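Local coordinates for periplasmic beta-glucosidase (Pseudomonas aeruginosa, PDB 6R5T), which probably hydrolyses terminal, non-reducing beta-D-glucosyl residues, releasing beta-D-glucose, as a periplasmic member of glycoside hydrolase family 3, at residues W98-V103 with R674-V679; L373-Q378 with V552-H557; H557-K562 with L614-F619; L643-K648 with L681-S686. The protein carries 1 engineered substitution. All blocks are in the same frame, centred on the assembly; numbering follows the deposited sequence. Where two conformers were deposited one is given.

From the N terminus, 98-103, at the start of helix 100-116 in the N-terminal domain, opens contact 1, which closes only at 674-679 in the fibronectin-like domain. Within this long loop, contact 2 joins 373-378 to the end of helix 545-553 in the family 3 C-terminal (alpha/beta) domain, and contact 3 follows directly, sharing His557 and closing at 614-619, where the chain enters strand 619-626. Contact 4 opens at 643-648 and closes at 681-686, so it crosses contact 1. Hydrogen bonds link Tyr616 OH to Val552 O between contacts 2 and 3, Thr617 OG1 to Asn645 OD1 between 3 and 4, and Trp98 NE1 to Lys562 O between 1 and 3.

Contact 1: W98-V103 with R674-V679; sequences WDPEVV and RGFRKV
Trp98 and Phe676 meet as a T-shaped pair in which the tryptophan supplies the edge and the phenylalanine the face. The six-membered ring of Trp98 stands almost upright on the phenyl plane, at 88°, with the centroids 5.1 Å apart. The touching rim is CE3 and CZ3; CE3 comes down 3.6 Å from Phe676 CG, off the ring centre and toward the CB side. Phe676 reaches this place with CG in the crowded position between the backbone N and the carbonyl carbon (chi1 60°), while Trp98 CG lies anti to its carbonyl carbon, beside the backbone N (chi1 -72°). At the phenyl edge, Pro100 CD faces CE1 tip to tip at 4.2 Å, and Leu148 and Leu151 of helix 146-161 also pack on the ring. The contact thus sets the barrel-like N-terminal domain against strand 672-681, an outer strand of its sheet in the fibronectin-like domain, just after a classic beta bulge at Arg674 and Gly675 opposite Leu657. Asp99 is the N-cap of helix 100-116, its OD1 accepting from Glu101 N at 2.9 Å from above the carboxylate plane. Along this cap runs the extended chain of Lys678, whose CD lies 4.0 Å from Asp99 CB. NZ stays 4.4 Å from Asp99 OD2, beyond a salt bridge; its partners are the carboxylate of Glu361, in a salt bridge, and Ser97 O. One water joins the backbones, donating to Trp98 O (2.8 Å) and accepting from Lys678 N. The indole NE1 turns the other way, to Lys562 O.

Contact 2: L373-Q378 with V552-H557; sequences LPLKKQ and VLFGEH
Two direct polar links and a water join these segments. Leu375 N donates to Leu553 O at 2.8 Å, meeting it nearly along the C=O axis, so a carbonyl in the last turn of helix 545-553 is taken up by the loop. Lys377 NZ forms a salt bridge of 2.7 Å with Glu556 OE1, again close to the C-O axis; the lysine is extended beyond CG whereas the glutamate bends at chi2 (-78°), and the two cross at about a right angle. A water donates to both Leu375 O and Phe554 O, the latter at 2.6 Å. The aromatic contact centres on Phe554. Lys377 crosses the ring obliquely, with CG over one face, 4.1 Å from the centroid in a CH-pi contact displaced toward the rim, and CE continuing past the CB end toward Glu556. At the ring edge, in plane, Leu375 O approaches CD1, and Leu375 CB lies 3.7 Å from CE1; Leu414, Ala417 and Val418 of helix 410-418 also pack on this phenyl group. Apolar packing continues with Leu373 and Leu553, which lie side by side and point the same way, CD2 to CD2 at 4.0 Å, beside Val514 of the sheet. Pro374, preceded by a cis peptide bond, presses CB against Gly555, 3.5 Å from its CA, with no side chain intervening. Gly555, with positive phi (80°), ends the helix in a Schellman motif, and the whole arrangement is a helix C-terminus docked on the loop leading into strand 380-384 of the alpha/beta C-terminal domain of family 3.

Contact 3: H557-K562 with L614-F619; sequences HNPSGK and LSYTEF
Pro559 sits on a face of the Tyr616 ring, the two groups crossing at about a right angle. Its CD makes a tight CH-pi contact 3.4 Å from the ring centroid, and CG lies farther along, near CE1 and CZ. Beside it, Asn558 OD1 accepts from Tyr616 N at 2.8 Å; the bond is nearly straight (167°) and uses a lone pair in the carbonyl plane. Asn558 CG lies anti to the backbone N (chi1 -167°), which carries the carboxamide across to the other segment. Two waters complete this shell. One lies within hydrogen-bonding distance of Pro559 O and pairs with Ser615 OG at 2.7 Å; the other donates to Gly561 O and Leu614 O. Pro559 O and Leu614 O, both acceptors, lie 3.3 Å apart without bonding, and each is met by one of these waters. Segment 614-619 is itself shaped by an ST turn, in which Thr617 N donates to Ser615 OG at 3.0 Å, as the chain leaves the family 3 C-terminal (alpha/beta) domain for strand 619-626 of the fibronectin-like domain. Farther out, Tyr616 OH is held by Val552 O at the helix end, fixing the outer end of the ring, while Leu365 and Asn368 of strand 364-368 also touch it. Asn558 ND2 donates to Ala650 O, so the amide is gripped at both its oxygen and its nitrogen. Thr617 OG1 bonds to Asn645 OD1 at the end of strand 636-645.

Contact 4: L643-K648 with L681-S686; sequences LSNSGK and LEPGES
The flat carboxamide of Asn645 has Pro683 CA almost straight above its CG, at 3.8 Å, and polar partners round its rim. ND2 donates to Leu681 O at 2.9 Å, the acceptor lying in the amide plane although the donor stands above the carbonyl plane of Leu681; Arg649 O takes ND2 as well. OD1, also the partner of Thr617, accepts from Gly647 N at 3.1 Å, making an Asx turn. This buried amide, set with CG anti to the backbone N (chi1 -177°), is therefore gripped at both its oxygen and its nitrogen. Its backbone is paired too: Asn645 N donates to Glu685 O at 3.0 Å, nearly along the C=O axis, and Gly684 N donates to Asn645 O. One step back, Ser644 and Ser686 form an antiparallel non-hydrogen-bonded pair, their hydroxyls joined OG to OG at 2.9 Å. Leu643 CD2 meets Leu681 CD1 obliquely at 3.6 Å, one from each sheet. Glu685 OE2 accepts from Glu682 N at 2.8 Å through its anti lone pair, bracing the type II turn of Glu682-Pro683-Gly684-Glu685. Such a turn, passing the chain from strand 672-681 to 686-694 in the other sheet, is an end connection of the fibronectin III-like beta sandwich.

Contact 1: W98-V103 with R674-V679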
loop_
_atom_site.group_PDB
_atom_site.type_symbol
_atom_site.label_atom_id
_atom_site.label_comp_id
_atom_site.label_asym_id
_atom_site.label_seq_id
_atom_site.Cartn_x
_atom_site.Cartn_y
_atom_site.Cartn_z
ATOM N N TRP A 98 -20.254 18.802 0.269
ATOM C CA TRP A 98 -21.118 18.026 1.198
ATOM C C TRP A 98 -22.598 18.372 0.975
ATOM O O TRP A 98 -23.393 18.395 1.942
ATOM C CB TRP A 98 -20.717 18.252 2.659
ATOM C CG TRP A 98 -19.424 17.598 3.031
ATOM C CD1 TRP A 98 -18.171 18.011 2.722
ATOM C CD2 TRP A 98 -19.272 16.396 3.766
ATOM N NE1 TRP A 98 -17.232 17.154 3.234
ATOM C CE2 TRP A 98 -17.883 16.165 3.929
ATOM C CE3 TRP A 98 -20.170 15.505 4.366
ATOM C CZ2 TRP A 98 -17.387 15.077 4.617
ATOM C CZ3 TRP A 98 -19.672 14.463 5.092
ATOM C CH2 TRP A 98 -18.300 14.226 5.196
ATOM N N ASP A 99 -22.997 18.560 -0.272
ATOM C CA ASP A 99 -24.367 19.041 -0.554
ATOM C C ASP A 99 -24.832 18.322 -1.805
ATOM O O ASP A 99 -24.457 18.675 -2.890
ATOM C CB ASP A 99 -24.389 20.561 -0.676
ATOM C CG ASP A 99 -25.821 21.051 -0.821
ATOM O OD1 ASP A 99 -26.702 20.215 -1.076
ATOM O OD2 ASP A 99 -26.025 22.223 -0.601
ATOM N N PRO A 100 -25.630 17.269 -1.652
ATOM C CA PRO A 100 -26.154 16.560 -2.806
ATOM C C PRO A 100 -26.858 17.489 -3.800
ATOM O O PRO A 100 -26.829 17.213 -4.993
ATOM C CB PRO A 100 -27.118 15.552 -2.171
ATOM C CG PRO A 100 -26.647 15.383 -0.765
ATOM C CD PRO A 100 -26.063 16.707 -0.365
ATOM N N GLU A 101 -27.486 18.579 -3.346
ATOM C CA GLU A 101 -28.140 19.487 -4.326
ATOM C C GLU A 101 -27.118 20.244 -5.173
ATOM O O GLU A 101 -27.402 20.513 -6.367
ATOM C CB GLU A 101 -29.077 20.481 -3.642
ATOM C CG GLU A 101 -30.260 19.760 -3.021
ATOM C CD GLU A 101 -31.539 20.577 -2.914
ATOM O OE1 GLU A 101 -31.456 21.832 -2.745
ATOM O OE2 GLU A 101 -32.622 19.951 -2.998
ATOM N N VAL A 102 -25.967 20.587 -4.633
ATOM C CA VAL A 102 -24.930 21.273 -5.438
ATOM C C VAL A 102 -24.401 20.281 -6.472
ATOM O O VAL A 102 -24.189 20.629 -7.666
ATOM C CB VAL A 102 -23.820 21.754 -4.487
ATOM C CG1 VAL A 102 -22.604 22.241 -5.240
ATOM C CG2 VAL A 102 -24.376 22.821 -3.582
ATOM N N VAL A 103 -24.110 19.068 -6.016
ATOM C CA VAL A 103 -23.589 18.037 -6.927
ATOM C C VAL A 103 -24.630 17.770 -8.017
ATOM O O VAL A 103 -24.225 17.736 -9.212
ATOM C CB VAL A 103 -23.181 16.767 -6.166
ATOM C CG1 VAL A 103 -22.720 15.698 -7.139
ATOM C CG2 VAL A 103 -22.096 17.114 -5.163
ATOM N N ARG A 674 -22.148 7.927 8.718
ATOM C CA ARG A 674 -23.508 7.390 8.527
ATOM C C ARG A 674 -24.524 8.522 8.409
ATOM O O ARG A 674 -25.691 8.220 8.259
ATOM C CB ARG A 674 -23.917 6.401 9.618
ATOM C CG ARG A 674 -23.237 5.054 9.522
ATOM C CD ARG A 674 -23.661 4.351 8.275
ATOM N NE ARG A 674 -23.117 3.016 8.185
ATOM C CZ ARG A 674 -22.067 2.668 7.500
ATOM N NH1 ARG A 674 -21.337 3.581 6.880
ATOM N NH2 ARG A 674 -21.773 1.372 7.414
ATOM N N GLY A 675 -24.123 9.781 8.379
ATOM C CA GLY A 675 -25.059 10.845 8.054
ATOM C C GLY A 675 -24.363 12.175 8.080
ATOM O O GLY A 675 -23.246 12.267 8.636
ATOM N N PHE A 676 -24.976 13.160 7.469
ATOM C CA PHE A 676 -24.433 14.517 7.550
ATOM C C PHE A 676 -25.526 15.518 7.209
ATOM O O PHE A 676 -26.552 15.135 6.606
ATOM C CB PHE A 676 -23.230 14.705 6.631
ATOM C CG PHE A 676 -23.482 14.470 5.174
ATOM C CD1 PHE A 676 -23.925 15.501 4.368
ATOM C CD2 PHE A 676 -23.294 13.201 4.642
ATOM C CE1 PHE A 676 -24.104 15.270 3.011
ATOM C CE2 PHE A 676 -23.533 12.959 3.294
ATOM C CZ PHE A 676 -23.942 14.011 2.500
ATOM N N ARG A 677 -25.302 16.739 7.652
ATOM C CA ARG A 677 -26.261 17.841 7.372
ATOM C C ARG A 677 -25.426 19.076 7.119
ATOM O O ARG A 677 -24.720 19.522 8.046
ATOM C CB ARG A 677 -27.240 18.096 8.520
ATOM C CG ARG A 677 -28.618 18.619 8.095
ATOM C CD ARG A 677 -29.499 17.499 7.496
ATOM N NE ARG A 677 -30.170 16.590 8.442
ATOM C CZ ARG A 677 -30.069 15.262 8.473
ATOM N NH1 ARG A 677 -29.296 14.576 7.631
ATOM N NH2 ARG A 677 -30.766 14.602 9.381
ATOM N N LYS A 678 -25.550 19.650 5.942
ATOM C CA LYS A 678 -24.933 20.959 5.712
ATOM C C LYS A 678 -25.973 22.012 6.061
ATOM O O LYS A 678 -27.095 21.944 5.537
ATOM C CB LYS A 678 -24.504 21.100 4.277
ATOM C CG LYS A 678 -23.796 22.410 4.034
ATOM C CD LYS A 678 -23.199 22.425 2.695
ATOM C CE LYS A 678 -22.160 23.483 2.461
ATOM N NZ LYS A 678 -22.129 23.593 0.973
ATOM N N VAL A 679 -25.563 22.986 6.855
ATOM C CA VAL A 679 -26.488 23.986 7.420
ATOM C C VAL A 679 -25.871 25.349 7.264
ATOM O O VAL A 679 -24.751 25.566 7.780
ATOM C CB VAL A 679 -26.788 23.654 8.888
ATOM C CG1 VAL A 679 -27.796 24.621 9.438
ATOM C CG2 VAL A 679 -27.231 22.198 9.057
HETATM O O HOH W 1 -25.849 18.330 3.208
#

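Contact 2: L373-Q378 with V552-H557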
loop_
_atom_site.group_PDB
_atom_site.type_symbol
_atom_site.label_atom_id
_atom_site.label_comp_id
_atom_site.label_asym_id
_atom_site.label_seq_id
_atom_site.Cartn_x
_atom_site.Cartn_y
_atom_site.Cartn_z
ATOM N N LEU A 373 -8.027 36.526 6.474
ATOM C CA LEU A 373 -9.157 36.448 5.551
ATOM C C LEU A 373 -10.413 36.683 6.353
ATOM O O LEU A 373 -10.535 36.244 7.502
ATOM C CB LEU A 373 -9.201 35.086 4.837
ATOM C CG LEU A 373 -7.995 34.763 3.969
ATOM C CD1 LEU A 373 -8.196 33.398 3.334
ATOM C CD2 LEU A 373 -7.768 35.838 2.912
ATOM N N PRO A 374 -11.442 37.314 5.777
ATOM C CA PRO A 374 -11.425 37.827 4.411
ATOM C C PRO A 374 -10.652 39.150 4.259
ATOM O O PRO A 374 -10.600 39.935 5.192
ATOM C CB PRO A 374 -12.893 38.052 4.112
ATOM C CG PRO A 374 -13.524 38.338 5.464
ATOM C CD PRO A 374 -12.740 37.493 6.443
ATOM N N LEU A 375 -10.095 39.346 3.090
ATOM C CA LEU A 375 -9.376 40.584 2.684
ATOM C C LEU A 375 -10.371 41.718 2.427
ATOM O O LEU A 375 -11.480 41.499 2.002
ATOM C CB LEU A 375 -8.591 40.327 1.403
ATOM C CG LEU A 375 -7.544 39.205 1.445
ATOM C CD1 LEU A 375 -6.890 39.068 0.099
ATOM C CD2 LEU A 375 -6.543 39.418 2.530
ATOM N N LYS A 376 -9.897 42.942 2.596
ATOM C CA LYS A 376 -10.618 44.149 2.149
ATOM C C LYS A 376 -10.206 44.431 0.713
ATOM O O LYS A 376 -9.039 44.150 0.375
ATOM C CB LYS A 376 -10.238 45.354 3.009
ATOM C CG LYS A 376 -10.591 45.222 4.472
ATOM C CD LYS A 376 -10.499 46.549 5.156
ATOM C CE LYS A 376 -9.937 46.467 6.551
ATOM N NZ LYS A 376 -10.466 47.580 7.371
ATOM N N LYS A 377 -11.141 44.975 -0.068
ATOM C CA LYS A 377 -10.901 45.328 -1.491
ATOM C C LYS A 377 -10.190 46.673 -1.521
ATOM O O LYS A 377 -10.812 47.663 -1.931
ATOM C CB LYS A 377 -12.212 45.407 -2.267
ATOM C CG LYS A 377 -12.943 44.092 -2.389
ATOM C CD LYS A 377 -14.170 44.170 -3.227
ATOM C CE LYS A 377 -14.803 42.813 -3.368
ATOM N NZ LYS A 377 -16.115 42.865 -4.046
ATOM N N GLN A 378 -8.926 46.713 -1.154
ATOM C CA GLN A 378 -8.165 47.976 -1.067
ATOM C C GLN A 378 -6.676 47.655 -1.003
ATOM O O GLN A 378 -6.323 46.479 -0.839
ATOM C CB GLN A 378 -8.608 48.779 0.157
ATOM C CG GLN A 378 -8.088 48.173 1.449
ATOM C CD GLN A 378 -8.610 48.856 2.685
ATOM O OE1 GLN A 378 -9.695 49.428 2.685
ATOM N NE2 GLN A 378 -7.841 48.762 3.749
ATOM N N VAL A 552 -14.664 34.157 -2.127
ATOM C CA VAL A 552 -14.293 33.689 -0.783
ATOM C C VAL A 552 -13.234 34.599 -0.212
ATOM O O VAL A 552 -13.381 34.982 0.955
ATOM C CB VAL A 552 -13.831 32.226 -0.823
ATOM C CG1 VAL A 552 -12.979 31.885 0.393
ATOM C CG2 VAL A 552 -15.075 31.384 -0.957
ATOM N N LEU A 553 -12.208 34.947 -0.967
ATOM C CA LEU A 553 -11.086 35.739 -0.431
ATOM C C LEU A 553 -11.552 37.111 0.066
ATOM O O LEU A 553 -11.021 37.572 1.091
ATOM C CB LEU A 553 -9.990 35.901 -1.488
ATOM C CG LEU A 553 -9.215 34.616 -1.795
ATOM C CD1 LEU A 553 -8.324 34.850 -2.989
ATOM C CD2 LEU A 553 -8.428 34.104 -0.583
ATOM N N PHE A 554 -12.581 37.681 -0.539
ATOM C CA PHE A 554 -13.058 39.024 -0.132
ATOM C C PHE A 554 -14.303 38.941 0.749
ATOM O O PHE A 554 -14.819 40.002 1.183
ATOM C CB PHE A 554 -13.242 39.884 -1.382
ATOM C CG PHE A 554 -11.961 40.279 -2.042
ATOM C CD1 PHE A 554 -11.012 41.016 -1.369
ATOM C CD2 PHE A 554 -11.706 39.925 -3.346
ATOM C CE1 PHE A 554 -9.822 41.387 -1.965
ATOM C CE2 PHE A 554 -10.524 40.311 -3.946
ATOM C CZ PHE A 554 -9.566 41.008 -3.251
ATOM N N GLY A 555 -14.722 37.740 1.114
ATOM C CA GLY A 555 -15.776 37.507 2.127
ATOM C C GLY A 555 -17.175 37.689 1.606
ATOM O O GLY A 555 -18.107 37.690 2.418
ATOM N N GLU A 556 -17.352 37.646 0.300
ATOM C CA GLU A 556 -18.698 37.590 -0.303
ATOM C C GLU A 556 -19.283 36.218 0.002
ATOM O O GLU A 556 -20.479 36.101 0.091
ATOM C CB GLU A 556 -18.689 37.831 -1.808
ATOM C CG GLU A 556 -17.814 38.980 -2.273
ATOM C CD GLU A 556 -18.386 40.375 -2.071
ATOM O OE1 GLU A 556 -17.705 41.346 -2.485
ATOM O OE2 GLU A 556 -19.502 40.490 -1.508
ATOM N N HIS A 557 -18.449 35.186 0.082
ATOM C CA HIS A 557 -18.900 33.824 0.434
ATOM C C HIS A 557 -18.030 33.396 1.614
ATOM O O HIS A 557 -16.808 33.614 1.543
ATOM C CB HIS A 557 -18.794 32.857 -0.753
ATOM C CG HIS A 557 -19.209 31.466 -0.394
ATOM N ND1 HIS A 557 -20.531 31.050 -0.472
ATOM C CD2 HIS A 557 -18.504 30.393 0.037
ATOM C CE1 HIS A 557 -20.630 29.782 -0.086
ATOM N NE2 HIS A 557 -19.394 29.342 0.248
HETATM O O HOH W 2 -14.007 42.513 1.101
#

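Contact 3: H557-K562 with L614-F619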
loop_
_atom_site.group_PDB
_atom_site.type_symbol
_atom_site.label_atom_id
_atom_site.label_comp_id
_atom_site.label_asym_id
_atom_site.label_seq_id
_atom_site.Cartn_x
_atom_site.Cartn_y
_atom_site.Cartn_z
ATOM N N HIS A 557 -18.449 35.186 0.082
ATOM C CA HIS A 557 -18.900 33.824 0.434
ATOM C C HIS A 557 -18.030 33.396 1.614
ATOM O O HIS A 557 -16.808 33.614 1.543
ATOM C CB HIS A 557 -18.794 32.857 -0.753
ATOM C CG HIS A 557 -19.209 31.466 -0.394
ATOM N ND1 HIS A 557 -20.531 31.050 -0.472
ATOM C CD2 HIS A 557 -18.504 30.393 0.037
ATOM C CE1 HIS A 557 -20.630 29.782 -0.086
ATOM N NE2 HIS A 557 -19.394 29.342 0.248
ATOM N N ASN A 558 -18.637 32.877 2.655
ATOM C CA ASN A 558 -17.908 32.333 3.809
ATOM C C ASN A 558 -17.520 30.892 3.461
ATOM O O ASN A 558 -18.375 30.048 3.313
ATOM C CB ASN A 558 -18.778 32.393 5.052
ATOM C CG ASN A 558 -18.022 32.143 6.309
ATOM O OD1 ASN A 558 -16.914 31.610 6.267
ATOM N ND2 ASN A 558 -18.655 32.422 7.457
ATOM N N PRO A 559 -16.225 30.542 3.428
ATOM C CA PRO A 559 -15.874 29.172 3.042
ATOM C C PRO A 559 -16.618 28.119 3.876
ATOM O O PRO A 559 -16.690 28.177 5.123
ATOM C CB PRO A 559 -14.372 29.104 3.214
ATOM C CG PRO A 559 -13.921 30.402 3.804
ATOM C CD PRO A 559 -15.071 31.379 3.762
ATOM N N SER A 560 -17.114 27.107 3.171
ATOM C CA SER A 560 -17.976 26.059 3.770
ATOM C C SER A 560 -17.512 24.665 3.342
ATOM O O SER A 560 -18.114 23.671 3.826
ATOM C CB SER A 560 -19.427 26.271 3.430
ATOM O OG SER A 560 -19.602 26.417 2.035
ATOM N N GLY A 561 -16.490 24.570 2.511
ATOM C CA GLY A 561 -16.046 23.259 2.020
ATOM C C GLY A 561 -15.384 22.487 3.140
ATOM O O GLY A 561 -14.773 23.075 4.063
ATOM N N LYS A 562 -15.505 21.157 3.078
ATOM C CA LYS A 562 -14.813 20.261 4.010
ATOM C C LYS A 562 -14.213 19.109 3.242
ATOM O O LYS A 562 -14.837 18.588 2.317
ATOM C CB LYS A 562 -15.785 19.800 5.110
ATOM C CG LYS A 562 -16.004 20.915 6.170
ATOM C CD LYS A 562 -16.854 20.497 7.278
ATOM C CE LYS A 562 -17.000 21.557 8.355
ATOM N NZ LYS A 562 -15.788 21.619 9.228
ATOM N N LEU A 614 -12.398 25.012 7.749
ATOM C CA LEU A 614 -12.655 26.149 8.659
ATOM C C LEU A 614 -13.672 27.096 8.011
ATOM O O LEU A 614 -14.159 26.901 6.902
ATOM C CB LEU A 614 -11.339 26.884 8.923
ATOM C CG LEU A 614 -10.206 26.041 9.517
ATOM C CD1 LEU A 614 -8.984 26.913 9.686
ATOM C CD2 LEU A 614 -10.627 25.434 10.833
ATOM N N SER A 615 -13.975 28.146 8.760
ATOM C CA SER A 615 -14.977 29.172 8.417
ATOM C C SER A 615 -14.450 30.523 8.875
ATOM O O SER A 615 -13.649 30.554 9.791
ATOM C CB SER A 615 -16.302 28.843 9.093
ATOM O OG SER A 615 -17.335 29.806 8.876
ATOM N N TYR A 616 -15.061 31.584 8.361
ATOM C CA TYR A 616 -14.851 32.939 8.896
ATOM C C TYR A 616 -15.714 33.175 10.136
ATOM O O TYR A 616 -15.599 34.255 10.778
ATOM C CB TYR A 616 -15.174 33.977 7.830
ATOM C CG TYR A 616 -14.320 33.945 6.586
ATOM C CD1 TYR A 616 -13.031 33.434 6.570
ATOM C CD2 TYR A 616 -14.790 34.486 5.417
ATOM C CE1 TYR A 616 -12.251 33.452 5.425
ATOM C CE2 TYR A 616 -14.047 34.483 4.256
ATOM C CZ TYR A 616 -12.747 33.996 4.256
ATOM O OH TYR A 616 -12.010 33.986 3.113
ATOM N N THR A 617 -16.606 32.263 10.474
ATOM C CA THR A 617 -17.346 32.320 11.755
ATOM C C THR A 617 -17.009 31.105 12.598
ATOM O O THR A 617 -16.203 30.268 12.197
ATOM C CB THR A 617 -18.837 32.484 11.458
ATOM O OG1 THR A 617 -19.447 32.982 12.635
ATOM C CG2 THR A 617 -19.506 31.192 11.028
ATOM N N GLU A 618 -17.596 31.040 13.764
ATOM C CA GLU A 618 -17.404 29.897 14.691
ATOM C C GLU A 618 -18.758 29.234 14.903
ATOM O O GLU A 618 -19.805 29.913 14.852
ATOM C CB GLU A 618 -16.808 30.322 16.037
ATOM C CG GLU A 618 -15.294 30.481 15.993
ATOM C CD GLU A 618 -14.436 29.244 15.730
ATOM O OE1 GLU A 618 -14.944 28.093 15.750
ATOM O OE2 GLU A 618 -13.248 29.439 15.461
ATOM N N PHE A 619 -18.723 27.939 15.102
ATOM C CA PHE A 619 -19.934 27.146 15.336
ATOM C C PHE A 619 -19.811 26.400 16.660
ATOM O O PHE A 619 -18.681 26.094 17.155
ATOM C CB PHE A 619 -20.177 26.180 14.176
ATOM C CG PHE A 619 -20.424 26.853 12.846
ATOM C CD1 PHE A 619 -21.703 27.244 12.465
ATOM C CD2 PHE A 619 -19.373 27.078 11.966
ATOM C CE1 PHE A 619 -21.918 27.848 11.228
ATOM C CE2 PHE A 619 -19.593 27.664 10.737
ATOM C CZ PHE A 619 -20.871 28.086 10.386
HETATM O O HOH W 3 -18.781 29.049 6.718
HETATM O O HOH W 4 -13.878 25.622 4.489
#

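Contact 4: L643-K648 with L681-S686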
loop_
_atom_site.group_PDB
_atom_site.type_symbol
_atom_site.label_atom_id
_atom_site.label_comp_id
_atom_site.label_asym_id
_atom_site.label_seq_id
_atom_site.Cartn_x
_atom_site.Cartn_y
_atom_site.Cartn_z
ATOM N N LEU A 643 -27.058 22.887 16.368
ATOM C CA LEU A 643 -25.933 23.662 15.807
ATOM C C LEU A 643 -26.227 25.147 15.955
ATOM O O LEU A 643 -27.340 25.560 15.556
ATOM C CB LEU A 643 -25.771 23.291 14.343
ATOM C CG LEU A 643 -24.718 24.082 13.579
ATOM C CD1 LEU A 643 -23.308 23.715 14.008
ATOM C CD2 LEU A 643 -24.896 23.905 12.077
ATOM N N SER A 644 -25.250 25.919 16.396
ATOM C CA SER A 644 -25.367 27.397 16.519
ATOM C C SER A 644 -24.206 28.089 15.812
ATOM O O SER A 644 -23.068 27.583 15.854
ATOM C CB SER A 644 -25.402 27.813 17.978
ATOM O OG SER A 644 -26.385 27.081 18.667
ATOM N N ASN A 645 -24.469 29.218 15.194
ATOM C CA ASN A 645 -23.423 30.103 14.680
ATOM C C ASN A 645 -23.096 31.057 15.821
ATOM O O ASN A 645 -23.940 31.921 16.165
ATOM C CB ASN A 645 -23.902 30.820 13.420
ATOM C CG ASN A 645 -22.871 31.710 12.778
ATOM O OD1 ASN A 645 -21.918 32.128 13.439
ATOM N ND2 ASN A 645 -23.069 32.053 11.515
ATOM N N SER A 646 -21.941 30.856 16.433
ATOM C CA SER A 646 -21.549 31.629 17.628
ATOM C C SER A 646 -20.547 32.734 17.266
ATOM O O SER A 646 -19.936 33.309 18.202
ATOM C CB SER A 646 -21.031 30.674 18.689
ATOM O OG SER A 646 -19.983 29.887 18.181
ATOM N N GLY A 647 -20.370 33.054 15.981
ATOM C CA GLY A 647 -19.483 34.117 15.493
ATOM C C GLY A 647 -20.235 35.304 14.895
ATOM O O GLY A 647 -21.445 35.460 15.138
ATOM N N LYS A 648 -19.593 36.068 14.032
ATOM C CA LYS A 648 -20.127 37.354 13.557
ATOM C C LYS A 648 -20.479 37.367 12.070
ATOM O O LYS A 648 -20.987 38.391 11.587
ATOM C CB LYS A 648 -19.086 38.440 13.852
ATOM C CG LYS A 648 -18.647 38.535 15.311
ATOM C CD LYS A 648 -17.231 39.069 15.463
ATOM C CE LYS A 648 -16.913 39.426 16.901
ATOM N NZ LYS A 648 -15.506 39.855 17.028
ATOM N N LEU A 681 -26.157 29.188 8.469
ATOM C CA LEU A 681 -26.721 29.900 9.646
ATOM C C LEU A 681 -26.275 31.343 9.657
ATOM O O LEU A 681 -25.094 31.668 9.419
ATOM C CB LEU A 681 -26.270 29.230 10.935
ATOM C CG LEU A 681 -26.790 27.822 11.171
ATOM C CD1 LEU A 681 -26.105 27.297 12.400
ATOM C CD2 LEU A 681 -28.284 27.751 11.332
ATOM N N GLU A 682 -27.205 32.240 9.951
ATOM C CA GLU A 682 -26.807 33.603 10.263
ATOM C C GLU A 682 -26.161 33.613 11.649
ATOM O O GLU A 682 -26.398 32.728 12.470
ATOM C CB GLU A 682 -28.057 34.513 10.237
ATOM C CG GLU A 682 -28.786 34.544 8.899
ATOM C CD GLU A 682 -28.102 35.365 7.822
ATOM O OE1 GLU A 682 -28.605 35.355 6.708
ATOM O OE2 GLU A 682 -27.179 36.137 8.146
ATOM N N PRO A 683 -25.415 34.664 12.018
ATOM C CA PRO A 683 -24.920 34.822 13.373
ATOM C C PRO A 683 -26.022 34.729 14.437
ATOM O O PRO A 683 -27.076 35.327 14.266
ATOM C CB PRO A 683 -24.231 36.177 13.346
ATOM C CG PRO A 683 -23.943 36.418 11.895
ATOM C CD PRO A 683 -25.057 35.775 11.131
ATOM N N GLY A 684 -25.791 33.909 15.462
ATOM C CA GLY A 684 -26.751 33.632 16.540
ATOM C C GLY A 684 -27.918 32.748 16.148
ATOM O O GLY A 684 -28.744 32.494 17.021
ATOM N N GLU A 685 -27.997 32.251 14.917
ATOM C CA GLU A 685 -29.027 31.278 14.512
ATOM C C GLU A 685 -28.649 29.891 15.027
ATOM O O GLU A 685 -27.457 29.557 15.060
ATOM C CB GLU A 685 -29.222 31.315 13.008
ATOM C CG GLU A 685 -30.449 30.599 12.508
ATOM C CD GLU A 685 -30.631 30.606 11.001
ATOM O OE1 GLU A 685 -31.524 29.841 10.576
ATOM O OE2 GLU A 685 -29.860 31.300 10.241
ATOM N N SER A 686 -29.678 29.115 15.343
ATOM C CA SER A 686 -29.564 27.693 15.751
ATOM C C SER A 686 -30.446 26.834 14.870
ATOM O O SER A 686 -31.433 27.332 14.303
ATOM C CB SER A 686 -29.917 27.532 17.186
ATOM O OG SER A 686 -28.975 28.178 18.016
#